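Local structure of topoisomerase IV subunit A (Escherichia coli, 1ZVT) at residues Glu92-Leu98 / Val109-Leu115; Ala104-Phe108 / Lys169-Ile175; Leu147-Ala153 / Asp188-Tyr194; Gln199-Thr203 / Leu213-Leu218; Ile204-Arg209 / Arg233-Arg237. The protein is the ParC subunit of topoisomerase IV, represented by its C-terminal beta-pinwheel domain, which probably binds DNA and helps the enzyme select its substrates for supercoil removal and decatenation. All coordinates share one frame. Residue numbers count along the deposited sequence, not the author numbering.

Contact 1: residues Glu92-Leu98 / Val109-Leu115; sequences ESDDQKL and VCTFNDL
Four backbone hydrogen bonds tie 92-98 to 109-115, where a hairpin passes into a turn. L98 and C110 form an antiparallel hydrogen-bonded pair, L98 N to C110 O at 2.8 Å and C110 N to L98 O at 3.0 Å; K97 and T111 follow as a non-hydrogen-bonded pair, CA to CA 4.4 Å. Beyond it, F112 N reaches Q96 O (2.9 Å) and N113 N reaches D94 O (3.0 Å). A type I turn, S93 to Q96, reverses the first segment, S93 OG donating to D95 OD1 at 2.8 Å. In the second, residues 112-115 adopt helical angles, and D114 OD2 accepts T111 N at 3.0 Å. F112 (chi1 t) turns its ring toward the first segment: E92 O lies over one face and E92 CB makes an off-centre CH-pi contact 4.3 Å from the centroid. L98 CD1 meets the ring edge and packs 3.8 Å from L115 CD1. K97, on the sheet face it shares with T111, sets its CD 3.7 Å from V109 CG1. Strands 97-101 and 106-111 are the central pair of a four-stranded pinwheel blade; F112 and L115 touch V48 of strand 47-51 in the preceding blade, and L98 touches V139 of outer strand 138-139.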
# COMPACT_ATOMS: atom_id res chain seq x y z
N GLU A 92 -5.30 1.65 -11.73
CA GLU A 92 -4.15 1.32 -12.59
C GLU A 92 -4.63 0.49 -13.78
O GLU A 92 -5.79 0.08 -13.85
CB GLU A 92 -3.12 0.48 -11.80
CG GLU A 92 -2.62 1.13 -10.47
CD GLU A 92 -1.71 2.36 -10.67
OE1 GLU A 92 -1.05 2.47 -11.72
OE2 GLU A 92 -1.63 3.25 -9.77
N SER A 93 -3.72 0.23 -14.72
CA SER A 93 -4.04 -0.61 -15.86
C SER A 93 -4.24 -2.04 -15.36
O SER A 93 -3.68 -2.41 -14.32
CB SER A 93 -2.94 -0.53 -16.92
OG SER A 93 -1.74 -1.08 -16.39
N ASP A 94 -5.01 -2.84 -16.10
CA ASP A 94 -5.34 -4.19 -15.65
C ASP A 94 -4.09 -5.02 -15.35
O ASP A 94 -4.07 -5.83 -14.42
CB ASP A 94 -6.13 -4.95 -16.73
CG ASP A 94 -7.57 -4.53 -16.83
OD1 ASP A 94 -8.09 -3.87 -15.89
OD2 ASP A 94 -8.21 -4.89 -17.85
N ASP A 95 -3.06 -4.84 -16.17
CA ASP A 95 -1.87 -5.68 -16.10
C ASP A 95 -0.79 -5.14 -15.17
O ASP A 95 0.26 -5.76 -15.04
CB ASP A 95 -1.28 -5.88 -17.51
CG ASP A 95 -0.78 -4.57 -18.15
OD1 ASP A 95 -1.01 -3.47 -17.61
OD2 ASP A 95 -0.14 -4.64 -19.24
N GLN A 96 -1.06 -3.99 -14.51
CA GLN A 96 -0.04 -3.31 -13.68
C GLN A 96 0.39 -4.20 -12.52
O GLN A 96 -0.45 -4.64 -11.73
CB GLN A 96 -0.59 -1.97 -13.12
CG GLN A 96 0.38 -1.24 -12.20
CD GLN A 96 1.63 -0.81 -12.92
OE1 GLN A 96 1.56 -0.10 -13.93
NE2 GLN A 96 2.79 -1.26 -12.43
N LYS A 97 1.68 -4.45 -12.40
CA LYS A 97 2.17 -5.22 -11.25
C LYS A 97 2.17 -4.42 -9.95
O LYS A 97 2.49 -3.23 -9.94
CB LYS A 97 3.58 -5.75 -11.52
CG LYS A 97 3.64 -6.78 -12.67
CD LYS A 97 3.33 -8.18 -12.16
CE LYS A 97 3.22 -9.21 -13.29
NZ LYS A 97 4.55 -9.55 -13.90
N LEU A 98 1.83 -5.11 -8.86
CA LEU A 98 1.72 -4.50 -7.53
C LEU A 98 2.38 -5.41 -6.53
O LEU A 98 2.41 -6.64 -6.73
CB LEU A 98 0.25 -4.38 -7.11
CG LEU A 98 -0.73 -3.72 -8.07
CD1 LEU A 98 -2.15 -3.88 -7.56
CD2 LEU A 98 -0.36 -2.24 -8.17
N VAL A 109 3.72 -10.69 -5.36
CA VAL A 109 3.48 -9.79 -6.49
C VAL A 109 2.18 -10.24 -7.15
O VAL A 109 1.92 -11.44 -7.26
CB VAL A 109 4.65 -9.86 -7.50
CG1 VAL A 109 4.34 -9.02 -8.71
CG2 VAL A 109 5.95 -9.35 -6.84
N CYS A 110 1.36 -9.29 -7.56
CA CYS A 110 0.14 -9.60 -8.33
C CYS A 110 -0.09 -8.51 -9.37
O CYS A 110 0.76 -7.64 -9.53
CB CYS A 110 -1.09 -9.77 -7.43
SG CYS A 110 -1.64 -8.28 -6.53
N THR A 111 -1.19 -8.60 -10.11
CA THR A 111 -1.58 -7.51 -11.00
C THR A 111 -2.83 -6.82 -10.44
O THR A 111 -3.53 -7.37 -9.59
CB THR A 111 -1.90 -8.00 -12.43
OG1 THR A 111 -3.02 -8.90 -12.38
CG2 THR A 111 -0.67 -8.68 -13.09
N PHE A 112 -3.10 -5.63 -10.95
CA PHE A 112 -4.30 -4.86 -10.55
C PHE A 112 -5.57 -5.68 -10.77
O PHE A 112 -6.51 -5.64 -9.95
CB PHE A 112 -4.34 -3.55 -11.34
CG PHE A 112 -5.50 -2.64 -10.98
CD1 PHE A 112 -5.46 -1.86 -9.83
CD2 PHE A 112 -6.62 -2.55 -11.81
CE1 PHE A 112 -6.54 -1.00 -9.50
CE2 PHE A 112 -7.71 -1.70 -11.48
CZ PHE A 112 -7.66 -0.92 -10.31
N ASN A 113 -5.60 -6.42 -11.87
CA ASN A 113 -6.75 -7.27 -12.17
C ASN A 113 -7.10 -8.22 -11.02
O ASN A 113 -8.28 -8.47 -10.78
CB ASN A 113 -6.55 -8.05 -13.46
CG ASN A 113 -7.82 -8.71 -13.92
OD1 ASN A 113 -7.89 -9.93 -14.04
ND2 ASN A 113 -8.85 -7.91 -14.11
N ASP A 114 -6.09 -8.71 -10.30
CA ASP A 114 -6.29 -9.62 -9.19
C ASP A 114 -7.03 -8.97 -8.04
O ASP A 114 -7.60 -9.67 -7.22
CB ASP A 114 -4.96 -10.15 -8.67
CG ASP A 114 -4.28 -11.06 -9.67
OD1 ASP A 114 -5.00 -11.88 -10.30
OD2 ASP A 114 -3.06 -10.97 -9.82
N LEU A 115 -7.00 -7.65 -7.98
CA LEU A 115 -7.73 -6.92 -6.93
C LEU A 115 -9.18 -6.64 -7.31
O LEU A 115 -9.98 -6.28 -6.45
CB LEU A 115 -7.03 -5.59 -6.62
CG LEU A 115 -5.84 -5.64 -5.66
CD1 LEU A 115 -4.71 -6.40 -6.27
CD2 LEU A 115 -5.39 -4.23 -5.38

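Contact 2: residues Ala104-Phe108 / Lys169-Ile175; sequences AGYGF and KGKGNKI
A distant strand can close a blade: 169-175 adds antiparallel to 104-108. G107 and N173 are the hydrogen-bonded pair: G107 N donates to N173 O and N173 N to G107 O, both at 2.9 Å. Y106 opposite K174 is the non-hydrogen-bonded pair (CA to CA 4.4 Å), and I175 N donates to G105 O at 2.8 Å. G107 O has a second donor, a water at 2.8 Å that accepts from N173 ND2 at 2.9 Å. Another water accepts a hydrogen bond from K171 NZ (2.8 Å) and makes a weak one with Y106 OH (3.4 Å). The extended K171 side chain crosses the Y106 ring (chi1 m), its CE 3.5 Å from the centroid, its NZ 4.1 Å in a cation-pi contact. G172 (phi 89°) lies so near G107 O that a CB would clash. K169 N is buried with no partner in the model. Backbone bonds thus set the register; water and the Y106 ring face meet the K171 ammonium.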
# COMPACT_ATOMS: atom_id res chain seq x y z
N ALA A 104 3.40 -8.88 9.02
CA ALA A 104 4.07 -10.09 9.51
C ALA A 104 5.28 -10.46 8.63
O ALA A 104 6.03 -11.38 8.96
CB ALA A 104 3.04 -11.26 9.54
N GLY A 105 5.45 -9.77 7.50
CA GLY A 105 6.61 -9.97 6.62
C GLY A 105 6.39 -10.97 5.50
O GLY A 105 7.37 -11.54 4.97
N TYR A 106 5.12 -11.20 5.16
CA TYR A 106 4.75 -12.07 4.04
C TYR A 106 4.09 -11.25 2.94
O TYR A 106 3.43 -10.27 3.22
CB TYR A 106 3.77 -13.15 4.52
CG TYR A 106 4.44 -14.16 5.43
CD1 TYR A 106 4.60 -13.92 6.79
CD2 TYR A 106 4.90 -15.36 4.91
CE1 TYR A 106 5.23 -14.86 7.63
CE2 TYR A 106 5.53 -16.30 5.71
CZ TYR A 106 5.70 -16.04 7.07
OH TYR A 106 6.31 -16.98 7.86
N GLY A 107 4.26 -11.66 1.69
CA GLY A 107 3.54 -10.99 0.61
C GLY A 107 3.75 -11.60 -0.75
O GLY A 107 4.28 -12.72 -0.89
N PHE A 108 3.30 -10.89 -1.77
CA PHE A 108 3.37 -11.44 -3.12
C PHE A 108 3.27 -10.37 -4.16
O PHE A 108 2.80 -9.27 -3.89
CB PHE A 108 2.29 -12.53 -3.33
CG PHE A 108 0.86 -12.07 -3.06
CD1 PHE A 108 0.09 -11.52 -4.08
CD2 PHE A 108 0.28 -12.22 -1.80
CE1 PHE A 108 -1.24 -11.09 -3.85
CE2 PHE A 108 -1.04 -11.80 -1.56
CZ PHE A 108 -1.79 -11.22 -2.59
N LYS A 169 -3.65 -14.32 -4.80
CA LYS A 169 -4.14 -14.10 -3.44
C LYS A 169 -3.38 -14.99 -2.46
O LYS A 169 -2.57 -15.84 -2.88
CB LYS A 169 -5.64 -14.43 -3.37
CG LYS A 169 -5.93 -15.92 -3.63
CD LYS A 169 -7.45 -16.21 -3.67
CE LYS A 169 -7.71 -17.71 -3.67
NZ LYS A 169 -6.79 -18.48 -4.58
N GLY A 170 -3.66 -14.81 -1.17
CA GLY A 170 -3.17 -15.71 -0.11
C GLY A 170 -2.38 -14.99 0.96
O GLY A 170 -2.33 -13.74 0.99
N LYS A 171 -1.74 -15.76 1.82
CA LYS A 171 -0.84 -15.18 2.82
C LYS A 171 0.38 -14.57 2.15
O LYS A 171 0.92 -13.56 2.62
CB LYS A 171 -0.40 -16.27 3.80
CG LYS A 171 0.56 -15.82 4.88
CD LYS A 171 1.10 -17.05 5.64
CE LYS A 171 1.98 -16.68 6.82
NZ LYS A 171 2.39 -17.90 7.61
N GLY A 172 0.81 -15.18 1.04
CA GLY A 172 2.08 -14.83 0.42
C GLY A 172 3.25 -15.63 0.96
O GLY A 172 3.11 -16.50 1.85
N ASN A 173 4.42 -15.33 0.42
CA ASN A 173 5.65 -16.00 0.84
C ASN A 173 6.48 -15.02 1.66
O ASN A 173 6.24 -13.81 1.61
CB ASN A 173 6.42 -16.45 -0.39
CG ASN A 173 5.70 -17.54 -1.16
OD1 ASN A 173 5.53 -18.65 -0.67
ND2 ASN A 173 5.24 -17.21 -2.37
N LYS A 174 7.44 -15.53 2.43
CA LYS A 174 8.24 -14.70 3.30
C LYS A 174 9.09 -13.69 2.52
O LYS A 174 9.84 -14.06 1.59
CB LYS A 174 9.15 -15.58 4.17
CG LYS A 174 9.82 -14.82 5.31
CD LYS A 174 10.60 -15.76 6.24
CE LYS A 174 9.66 -16.67 7.03
NZ LYS A 174 10.43 -17.70 7.80
N ILE A 175 8.96 -12.43 2.90
CA ILE A 175 9.79 -11.33 2.40
C ILE A 175 11.02 -11.18 3.31
O ILE A 175 12.15 -11.19 2.84
CB ILE A 175 8.97 -10.02 2.39
CG1 ILE A 175 7.89 -10.12 1.32
CG2 ILE A 175 9.86 -8.77 2.20
CD1 ILE A 175 6.81 -9.03 1.41
O HOH W 1 3.66 -17.02 9.99
O HOH W 2 5.14 -14.38 -2.96

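Contact 3: residues Leu147-Ala153 / Asp188-Tyr194; sequences LLAITQA and DGLAQLY
D188 opens the second segment with its carboxylate (chi1 t) turned back on the first: OD1 accepts A153 N at 3.0 Å, and OD2 takes a water at 2.8 Å that lies 2.6 Å from T151 OG1, also hydrogen-bonded to the backbone N of R155. G189 O receives Q152 N at 2.7 Å. L190 pairs with T151 without hydrogen bonds and sets CD1 3.6 Å from A149 CB. A191 and Q192 share one acceptor, A191 N at 2.9 Å and Q192 N at 3.1 Å from I150 O: a classic beta bulge, shifting the register by one residue. L193, opposite A149, packs CD1 3.7 Å from L147 CD2. Y194 completes the pairing, its N 2.8 Å from L148 O and its O 2.9 Å from L148 N; its ring edge meets L148 CD2 and I150 CD1. The axes of 147-151 and 190-194 are antiparallel, their N-to-C directions 158° apart. Strand 190-196 is an outer strand of its blade; L193 faces strand 97-101 of the preceding blade, Y194 strand 201-206 of the next.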
# COMPACT_ATOMS: atom_id res chain seq x y z
N LEU A 147 13.24 -4.49 -3.92
CA LEU A 147 12.36 -4.43 -2.75
C LEU A 147 13.23 -4.11 -1.55
O LEU A 147 14.30 -4.68 -1.39
CB LEU A 147 11.67 -5.80 -2.57
CG LEU A 147 10.70 -6.00 -1.39
CD1 LEU A 147 9.70 -7.10 -1.73
CD2 LEU A 147 11.45 -6.32 -0.09
N LEU A 148 12.78 -3.18 -0.71
CA LEU A 148 13.52 -2.81 0.48
C LEU A 148 12.57 -2.90 1.65
O LEU A 148 11.48 -2.29 1.63
CB LEU A 148 14.12 -1.40 0.36
CG LEU A 148 14.85 -0.91 1.61
CD1 LEU A 148 16.09 -1.74 1.95
CD2 LEU A 148 15.22 0.56 1.48
N ALA A 149 12.92 -3.73 2.62
CA ALA A 149 12.08 -3.93 3.80
C ALA A 149 12.83 -3.44 5.01
O ALA A 149 14.03 -3.68 5.14
CB ALA A 149 11.78 -5.45 3.98
N ILE A 150 12.12 -2.77 5.91
CA ILE A 150 12.70 -2.30 7.17
C ILE A 150 11.76 -2.75 8.29
O ILE A 150 10.56 -2.49 8.22
CB ILE A 150 12.80 -0.74 7.23
CG1 ILE A 150 13.58 -0.23 6.00
CG2 ILE A 150 13.45 -0.31 8.57
CD1 ILE A 150 13.61 1.33 5.95
N THR A 151 12.30 -3.44 9.29
CA THR A 151 11.46 -3.92 10.39
C THR A 151 11.34 -2.93 11.56
O THR A 151 12.15 -2.00 11.69
CB THR A 151 11.97 -5.26 10.98
OG1 THR A 151 13.19 -5.04 11.71
CG2 THR A 151 12.24 -6.27 9.87
N GLN A 152 10.36 -3.20 12.44
CA GLN A 152 10.13 -2.38 13.62
C GLN A 152 11.37 -2.40 14.53
O GLN A 152 11.67 -1.42 15.21
CB GLN A 152 8.91 -2.96 14.34
CG GLN A 152 8.44 -2.31 15.59
CD GLN A 152 7.30 -3.08 16.22
OE1 GLN A 152 7.26 -3.27 17.45
NE2 GLN A 152 6.37 -3.57 15.39
N ALA A 153 12.08 -3.53 14.53
CA ALA A 153 13.29 -3.67 15.35
C ALA A 153 14.48 -2.92 14.75
O ALA A 153 15.47 -2.66 15.44
CB ALA A 153 13.63 -5.17 15.57
N ASP A 188 7.61 -7.09 17.00
CA ASP A 188 8.36 -6.78 15.81
C ASP A 188 7.40 -6.87 14.65
O ASP A 188 6.26 -7.30 14.81
CB ASP A 188 9.52 -7.75 15.62
CG ASP A 188 10.61 -7.21 14.70
OD1 ASP A 188 10.49 -6.09 14.13
OD2 ASP A 188 11.64 -7.91 14.58
N GLY A 189 7.85 -6.48 13.46
CA GLY A 189 6.93 -6.45 12.33
C GLY A 189 7.59 -5.68 11.20
O GLY A 189 8.65 -5.08 11.40
N LEU A 190 6.97 -5.75 10.02
CA LEU A 190 7.50 -5.03 8.88
C LEU A 190 6.96 -3.58 8.98
O LEU A 190 5.73 -3.37 8.91
CB LEU A 190 7.09 -5.77 7.59
CG LEU A 190 7.41 -5.20 6.22
CD1 LEU A 190 8.92 -5.00 6.08
CD2 LEU A 190 6.84 -6.12 5.14
N ALA A 191 7.87 -2.62 9.20
CA ALA A 191 7.55 -1.19 9.40
C ALA A 191 7.43 -0.40 8.12
O ALA A 191 6.55 0.47 8.03
CB ALA A 191 8.62 -0.54 10.26
N GLN A 192 8.33 -0.66 7.18
CA GLN A 192 8.31 0.06 5.90
C GLN A 192 8.62 -0.94 4.81
O GLN A 192 9.42 -1.85 5.02
CB GLN A 192 9.41 1.12 5.85
CG GLN A 192 9.38 2.14 7.00
CD GLN A 192 8.51 3.34 6.75
OE1 GLN A 192 8.16 4.05 7.69
NE2 GLN A 192 8.19 3.61 5.50
N LEU A 193 8.02 -0.75 3.64
CA LEU A 193 8.29 -1.63 2.51
C LEU A 193 8.22 -0.83 1.24
O LEU A 193 7.15 -0.26 0.91
CB LEU A 193 7.21 -2.73 2.45
CG LEU A 193 7.31 -3.82 1.37
CD1 LEU A 193 8.62 -4.62 1.52
CD2 LEU A 193 6.13 -4.79 1.45
N TYR A 194 9.33 -0.82 0.50
CA TYR A 194 9.42 -0.01 -0.73
C TYR A 194 9.82 -0.84 -1.93
O TYR A 194 10.41 -1.90 -1.77
CB TYR A 194 10.50 1.06 -0.56
CG TYR A 194 10.49 1.81 0.74
CD1 TYR A 194 11.53 1.65 1.66
CD2 TYR A 194 9.48 2.71 1.03
CE1 TYR A 194 11.55 2.38 2.84
CE2 TYR A 194 9.48 3.43 2.23
CZ TYR A 194 10.53 3.25 3.12
OH TYR A 194 10.58 3.93 4.30
O HOH W 3 13.69 -7.37 12.82

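Contact 4: residues Gln199-Thr203 / Leu213-Leu218; sequences QSTLT and LRPEEL
P215, L202 and L213 bury the most surface here, and together they demonstrate how a strand pair can lead directly into a short helix. L202 and L213 are an antiparallel hydrogen-bonded pair with CA atoms 5.2 Å apart: L202 N donates to L213 O at 3.0 Å, and L213 N to L202 O at 2.7 Å. T201 CA adds a CA-H...O contact to the same L213 O at 3.3 Å. Both leucine side chains (chi1 m) project from one face of the sheet, where L202 CD1 lies 4.1 Å from L218 CD1. P215, in the first turn of the helix, has its CB directed toward 199-203 and brings its ring against it; its CD lies 3.4 Å from S200 O and 3.7 Å from T201 OG1, and its CG lies 3.6 Å from Q199 OE1. R214 occupies the N-cap position, and its O accepts L218 N at 3.0 Å. E217 OE1 reaches back to R214 N at 2.7 Å and to R214 NE at 3.1 Å, while E217 OE2 forms a salt bridge with R214 NH2 at 2.8 Å. The turn brings L218 CD1 to 3.5 Å from S200 O. L213 and L218 touch M156 of strand 155-160, and L202 touches Y194 of strand 190-196. This is a beta hairpin of the last sheet of the beta-pinwheel, strands 201-206 and 209-213, followed directly by helix 215-219.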
# COMPACT_ATOMS: atom_id res chain seq x y z
N GLN A 199 19.37 2.75 -8.37
CA GLN A 199 20.32 3.77 -7.91
C GLN A 199 19.68 4.78 -6.94
O GLN A 199 20.06 5.96 -6.89
CB GLN A 199 20.99 4.48 -9.10
CG GLN A 199 22.03 3.61 -9.84
CD GLN A 199 23.19 3.14 -8.94
OE1 GLN A 199 24.03 3.95 -8.52
NE2 GLN A 199 23.24 1.84 -8.64
N SER A 200 18.70 4.31 -6.16
CA SER A 200 18.05 5.18 -5.18
C SER A 200 18.90 5.48 -3.94
O SER A 200 19.77 4.68 -3.53
CB SER A 200 16.72 4.56 -4.73
OG SER A 200 15.89 4.33 -5.84
N THR A 201 18.61 6.63 -3.32
CA THR A 201 19.18 7.02 -2.03
C THR A 201 18.00 7.21 -1.09
O THR A 201 16.98 7.73 -1.50
CB THR A 201 19.97 8.34 -2.14
OG1 THR A 201 21.10 8.14 -3.00
CG2 THR A 201 20.44 8.84 -0.79
N LEU A 202 18.16 6.72 0.15
CA LEU A 202 17.18 6.89 1.23
C LEU A 202 17.81 7.71 2.34
O LEU A 202 18.93 7.40 2.80
CB LEU A 202 16.74 5.54 1.80
CG LEU A 202 15.55 4.89 1.09
CD1 LEU A 202 15.99 4.11 -0.12
CD2 LEU A 202 14.86 3.99 2.06
N THR A 203 17.10 8.72 2.80
CA THR A 203 17.52 9.46 3.97
C THR A 203 16.45 9.21 5.02
O THR A 203 15.29 9.45 4.76
CB THR A 203 17.63 10.96 3.67
OG1 THR A 203 18.61 11.15 2.63
CG2 THR A 203 18.05 11.73 4.89
N LEU A 213 21.54 6.67 3.14
CA LEU A 213 21.94 5.41 2.55
C LEU A 213 21.94 5.56 1.05
O LEU A 213 20.88 5.51 0.43
CB LEU A 213 20.98 4.29 2.97
CG LEU A 213 20.80 4.19 4.49
CD1 LEU A 213 19.59 3.34 4.83
CD2 LEU A 213 22.08 3.64 5.12
N ARG A 214 23.11 5.78 0.47
CA ARG A 214 23.22 5.80 -0.98
C ARG A 214 23.26 4.37 -1.50
O ARG A 214 23.32 3.43 -0.71
CB ARG A 214 24.50 6.54 -1.42
CG ARG A 214 24.63 7.97 -0.89
CD ARG A 214 26.09 8.40 -1.01
NE ARG A 214 26.97 7.41 -0.38
CZ ARG A 214 28.30 7.45 -0.38
NH1 ARG A 214 28.95 8.45 -0.97
NH2 ARG A 214 28.98 6.47 0.21
N PRO A 215 23.27 4.18 -2.84
CA PRO A 215 23.38 2.83 -3.39
C PRO A 215 24.50 2.01 -2.75
O PRO A 215 24.30 0.81 -2.49
CB PRO A 215 23.66 3.08 -4.87
CG PRO A 215 22.97 4.37 -5.14
CD PRO A 215 23.15 5.20 -3.91
N GLU A 216 25.64 2.64 -2.51
CA GLU A 216 26.78 1.99 -1.84
C GLU A 216 26.38 1.37 -0.50
O GLU A 216 26.68 0.20 -0.25
CB GLU A 216 27.98 2.94 -1.69
CG GLU A 216 28.65 3.32 -3.04
CD GLU A 216 28.03 4.53 -3.75
OE1 GLU A 216 26.89 4.95 -3.43
OE2 GLU A 216 28.70 5.06 -4.66
N GLU A 217 25.69 2.14 0.34
CA GLU A 217 25.23 1.62 1.63
C GLU A 217 24.14 0.55 1.46
O GLU A 217 24.11 -0.43 2.19
CB GLU A 217 24.73 2.76 2.52
CG GLU A 217 25.84 3.69 3.07
CD GLU A 217 26.32 4.73 2.06
OE1 GLU A 217 25.60 4.99 1.08
OE2 GLU A 217 27.43 5.28 2.25
N LEU A 218 23.24 0.73 0.50
CA LEU A 218 22.15 -0.24 0.33
C LEU A 218 22.66 -1.59 -0.18
O LEU A 218 22.06 -2.62 0.11
CB LEU A 218 21.03 0.32 -0.56
CG LEU A 218 20.31 1.55 0.02
CD1 LEU A 218 19.50 2.26 -1.06
CD2 LEU A 218 19.43 1.18 1.22

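Contact 5: residues Ile204-Arg209 / Arg233-Arg237; sequences IHVGKR and RGLQR
R209 lays its guanidinium across the backbone of the loop 233-237, with G234 O and L235 N over one face and NH2 3.3 Å from L235 CD1. Its NH1 is 3.4 Å from R233 O, but the angle is too poor for a hydrogen bond. R209 closes a type II' turn beginning at V206, with V206 N to R209 O and R209 N to V206 O each 3.0 Å. V206 (chi1 t) points at the loop, CG1 3.3 Å from Q236 O and CG2 3.7 Å from G234 O, and I204 CG2 packs 3.5 Å from L235 CD1. The loop makes an inverse gamma turn centred on L235, marked by a weak bond of 3.0 Å from Q236 N to G234 O. L235 and I204 both reach I150 of the adjoining blade. A connection thus docks on a hairpin end without extending its sheet: with no hydrogen bond between the segments, the association rests on van der Waals contact and a guanidinium lying with one face against peptide atoms.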
# COMPACT_ATOMS: atom_id res chain seq x y z
N ILE A 204 16.86 8.71 6.17
CA ILE A 204 15.91 8.27 7.20
C ILE A 204 16.19 9.05 8.46
O ILE A 204 17.34 9.15 8.90
CB ILE A 204 16.07 6.73 7.46
CG1 ILE A 204 15.87 5.93 6.16
CG2 ILE A 204 15.13 6.24 8.56
CD1 ILE A 204 16.11 4.43 6.30
N HIS A 205 15.13 9.62 9.07
CA HIS A 205 15.29 10.36 10.30
C HIS A 205 14.52 9.71 11.43
O HIS A 205 13.45 9.16 11.21
CB HIS A 205 14.77 11.78 10.17
CG HIS A 205 15.29 12.51 8.97
ND1 HIS A 205 16.00 13.68 9.07
CD2 HIS A 205 15.18 12.24 7.65
CE1 HIS A 205 16.31 14.11 7.87
NE2 HIS A 205 15.81 13.26 6.99
N VAL A 206 15.12 9.73 12.62
CA VAL A 206 14.44 9.38 13.84
C VAL A 206 14.74 10.55 14.76
O VAL A 206 15.86 10.66 15.28
CB VAL A 206 15.05 8.10 14.50
CG1 VAL A 206 14.40 7.82 15.83
CG2 VAL A 206 14.97 6.87 13.56
N GLY A 207 13.75 11.41 14.98
CA GLY A 207 13.98 12.68 15.70
C GLY A 207 15.12 13.44 15.03
O GLY A 207 15.13 13.61 13.80
N LYS A 208 16.09 13.86 15.83
CA LYS A 208 17.23 14.65 15.34
C LYS A 208 18.43 13.79 14.93
O LYS A 208 19.55 14.30 14.82
CB LYS A 208 17.65 15.70 16.38
CG LYS A 208 16.55 16.67 16.85
CD LYS A 208 15.61 17.11 15.74
CE LYS A 208 14.64 18.18 16.22
NZ LYS A 208 13.37 18.18 15.41
N ARG A 209 18.20 12.49 14.71
CA ARG A 209 19.22 11.57 14.19
C ARG A 209 18.88 11.32 12.74
O ARG A 209 17.71 11.21 12.41
CB ARG A 209 19.15 10.24 14.95
CG ARG A 209 20.13 9.17 14.49
CD ARG A 209 19.72 7.78 14.96
NE ARG A 209 19.16 6.98 13.87
CZ ARG A 209 19.83 6.05 13.19
NH1 ARG A 209 21.09 5.77 13.49
NH2 ARG A 209 19.23 5.39 12.21
N ARG A 233 21.55 0.07 14.52
CA ARG A 233 21.29 0.59 15.87
C ARG A 233 20.54 1.91 15.81
O ARG A 233 20.91 2.81 15.07
CB ARG A 233 22.57 0.82 16.68
CG ARG A 233 22.30 0.70 18.19
CD ARG A 233 23.15 1.61 19.07
NE ARG A 233 24.57 1.25 19.03
CZ ARG A 233 25.53 1.89 19.70
NH1 ARG A 233 25.25 2.92 20.49
NH2 ARG A 233 26.78 1.48 19.59
N GLY A 234 19.47 2.01 16.60
CA GLY A 234 18.70 3.23 16.69
C GLY A 234 17.70 3.45 15.58
O GLY A 234 16.99 4.46 15.58
N LEU A 235 17.60 2.51 14.63
CA LEU A 235 16.63 2.67 13.53
C LEU A 235 15.23 2.14 13.91
O LEU A 235 14.74 1.17 13.32
CB LEU A 235 17.14 2.02 12.23
CG LEU A 235 16.48 2.46 10.92
CD1 LEU A 235 16.85 3.88 10.56
CD2 LEU A 235 16.89 1.50 9.81
N GLN A 236 14.62 2.76 14.91
CA GLN A 236 13.30 2.42 15.40
C GLN A 236 12.50 3.71 15.51
O GLN A 236 13.09 4.76 15.80
CB GLN A 236 13.40 1.79 16.78
CG GLN A 236 14.06 0.44 16.78
CD GLN A 236 13.90 -0.24 18.11
OE1 GLN A 236 12.92 -0.95 18.35
NE2 GLN A 236 14.83 0.00 19.00
N ARG A 237 11.18 3.62 15.29
CA ARG A 237 10.26 4.77 15.31
C ARG A 237 10.72 5.81 14.30
O ARG A 237 10.87 6.98 14.60
CB ARG A 237 10.09 5.35 16.73
CG ARG A 237 9.61 4.29 17.75
CD ARG A 237 9.17 4.94 19.06
NE ARG A 237 10.21 5.78 19.65
CZ ARG A 237 10.25 6.13 20.94
NH1 ARG A 237 9.33 5.68 21.79
NH2 ARG A 237 11.23 6.90 21.39

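How the contacts relate
The five contacts sample successive sheets of one pinwheel. Contacts 1 and 2 share strand 106-111, their centres about 16 Å apart: the first is the hairpin of a blade, the second its added outer strand. Just past that strand, I175 CG2 meets L147 CD2 of contact 3 at 3.7 Å, joining this blade to the next. Contact 3 in turn faces the last sheet, L148 CD2 lying 3.5 Å from L202 CD2 of contact 4 and I150 CD1 4.0 Å from I204 CD1 of contact 5. Contacts 4 and 5 both use strand 201-206. Contacts 1 and 5, with centres about 34 Å apart, lie on opposite sides of the chain's centre.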